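Local coordinates for globin (Bacillus anthracis, PDB 5V3T), which binds haem as a group II truncated haemoglobin and probably takes part in oxygen transport, at the interface of chains A and B. Sequence-based numbering; all coordinates share one arbitrary frame. Chains: chain A/B, Globin.

The interface of chains A and B. Residues chain A 79-80; chain B 53, 57, 73, 117-118, 121-122.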
loop_
_atom_site.group_PDB
_atom_site.type_symbol
_atom_site.label_atom_id
_atom_site.label_comp_id
_atom_site.label_asym_id
_atom_site.label_seq_id
_atom_site.Cartn_x
_atom_site.Cartn_y
_atom_site.Cartn_z
ATOM N N PRO A 79 -3.286 -3.640 -0.001
ATOM C CA PRO A 79 -2.858 -4.841 0.731
ATOM C C PRO A 79 -2.706 -4.615 2.230
ATOM O O PRO A 79 -2.557 -5.590 2.967
ATOM C CB PRO A 79 -1.478 -5.158 0.135
ATOM C CG PRO A 79 -1.353 -4.295 -1.093
ATOM C CD PRO A 79 -2.184 -3.099 -0.814
ATOM N N PHE A 80 -2.785 -3.367 2.676
ATOM C CA PHE A 80 -2.517 -3.074 4.085
ATOM C C PHE A 80 -3.803 -2.984 4.895
ATOM O O PHE A 80 -4.847 -2.581 4.383
ATOM C CB PHE A 80 -1.713 -1.778 4.214
ATOM C CG PHE A 80 -0.512 -1.724 3.310
ATOM C CD1 PHE A 80 0.507 -2.656 3.436
ATOM C CD2 PHE A 80 -0.378 -0.713 2.367
ATOM C CE1 PHE A 80 1.619 -2.604 2.614
ATOM C CE2 PHE A 80 0.733 -0.653 1.546
ATOM C CZ PHE A 80 1.731 -1.595 1.667
ATOM N N PHE B 53 -7.187 -8.948 -8.074
ATOM C CA PHE B 53 -6.541 -8.194 -7.008
ATOM C C PHE B 53 -5.264 -7.523 -7.506
ATOM O O PHE B 53 -5.091 -6.328 -7.326
ATOM C CB PHE B 53 -6.211 -9.067 -5.791
ATOM C CG PHE B 53 -5.725 -8.246 -4.621
ATOM C CD1 PHE B 53 -6.637 -7.598 -3.813
ATOM C CD2 PHE B 53 -4.377 -8.010 -4.425
ATOM C CE1 PHE B 53 -6.209 -6.764 -2.756
ATOM C CE2 PHE B 53 -3.931 -7.174 -3.371
ATOM C CZ PHE B 53 -4.852 -6.555 -2.548
ATOM N N TYR B 57 -4.523 -3.597 -7.738
ATOM C CA TYR B 57 -3.421 -3.108 -6.912
ATOM C C TYR B 57 -2.360 -2.351 -7.708
ATOM O O TYR B 57 -1.835 -1.317 -7.253
ATOM C CB TYR B 57 -2.778 -4.266 -6.149
ATOM C CG TYR B 57 -1.565 -3.819 -5.368
ATOM C CD1 TYR B 57 -1.661 -2.792 -4.430
ATOM C CD2 TYR B 57 -0.340 -4.462 -5.518
ATOM C CE1 TYR B 57 -0.560 -2.368 -3.715
ATOM C CE2 TYR B 57 0.770 -4.055 -4.786
ATOM C CZ TYR B 57 0.650 -3.008 -3.883
ATOM O OH TYR B 57 1.741 -2.590 -3.154
ATOM N N LEU B 73 -7.443 -7.617 3.403
ATOM C CA LEU B 73 -6.660 -8.744 2.938
ATOM C C LEU B 73 -6.165 -9.664 4.061
ATOM O O LEU B 73 -6.302 -10.888 3.976
ATOM C CB LEU B 73 -5.472 -8.227 2.112
ATOM C CG LEU B 73 -4.836 -9.288 1.213
ATOM C CD1 LEU B 73 -5.846 -9.804 0.176
ATOM C CD2 LEU B 73 -3.588 -8.753 0.536
ATOM N N LEU B 117 6.521 -7.175 1.435
ATOM C CA LEU B 117 5.964 -6.464 2.582
ATOM C C LEU B 117 4.559 -6.973 2.883
ATOM O O LEU B 117 4.214 -7.204 4.031
ATOM C CB LEU B 117 5.926 -4.951 2.329
ATOM C CG LEU B 117 5.313 -4.073 3.426
ATOM C CD1 LEU B 117 6.097 -4.208 4.737
ATOM C CD2 LEU B 117 5.249 -2.623 2.985
ATOM N N THR B 118 3.752 -7.158 1.845
ATOM C CA THR B 118 2.395 -7.671 2.017
ATOM C C THR B 118 2.388 -9.068 2.633
ATOM O O THR B 118 1.616 -9.336 3.565
ATOM C CB THR B 118 1.645 -7.697 0.671
ATOM O OG1 THR B 118 1.509 -6.352 0.198
ATOM C CG2 THR B 118 0.251 -8.316 0.827
ATOM N N HIS B 121 2.897 -9.005 6.216
ATOM C CA HIS B 121 1.679 -8.579 6.905
ATOM C C HIS B 121 0.660 -9.710 7.050
ATOM O O HIS B 121 -0.122 -9.705 7.990
ATOM C CB HIS B 121 1.023 -7.392 6.177
ATOM C CG HIS B 121 1.760 -6.098 6.347
ATOM N ND1 HIS B 121 3.019 -6.026 6.902
ATOM C CD2 HIS B 121 1.408 -4.826 6.043
ATOM C CE1 HIS B 121 3.415 -4.767 6.929
ATOM N NE2 HIS B 121 2.457 -4.018 6.415
ATOM N N MET B 122 0.650 -10.657 6.112
ATOM C CA MET B 122 -0.298 -11.771 6.171
ATOM C C MET B 122 0.033 -12.781 7.273
ATOM O O MET B 122 -0.865 -13.456 7.777
ATOM C CB MET B 122 -0.358 -12.505 4.833
ATOM C CG MET B 122 -0.768 -11.640 3.647
ATOM S SD MET B 122 -2.405 -10.904 3.867
ATOM C CE MET B 122 -1.947 -9.242 4.366
HETATM O O HOH W 1 -6.497 -4.690 3.189
#
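A:Pro79 presents its ring to B:Tyr57, with CG over one face of the phenol ring at 3.7 Å from the ring centroid. A:Pro79 CG stands 3.3 Å above the B:Tyr57 ring plane, offset toward the CE1 rim, which marks a CH-pi contact. The two side chains cross at about a right angle. On another side of the proline, A:Pro79 CB lies 3.2 Å from hydroxyl OG1 of B:Thr118, a van der Waals contact and not a hydrogen bond, and 3.7 Å from its methyl CG2. B:Thr118 turns both branches to the proline because CG2 is anti to its backbone N and OG1 lies beside that N (chi1 -64°). At the base of the pyrrolidine, CD2 of B:Leu73 approaches A:Pro79 CA, and the CZ end of B:Phe53 points toward A:Pro79 N. A:Phe80 extends the contact along helix 105-122 of chain B: its CD1 rim is 3.5 Å from B:His121 CD2 of the imidazole, the side chains meeting at a slant. Its CE1 touches methyl CD2 of B:Leu117 at 3.6 Å, with those side chains roughly perpendicular. A water adds a polar link at the margin, 2.9 Å from carbonyl A:Phe80 O and receiving a nearly straight bond (171° at H) from B:Leu73 N, at the start of helix 73-77. Within chain B, B:Leu73 CD1 lies 4.2 Å above the plane of the B:Phe53 ring, offset toward its rim, and so backs this wall. The patch fits a loop of chain A into a groove lined by helices 44-57, 73-77 and 105-122 of chain B. It forms part of the contact between the two globin copies in the deposited assembly, although the structure alone does not show that this pairing is biological.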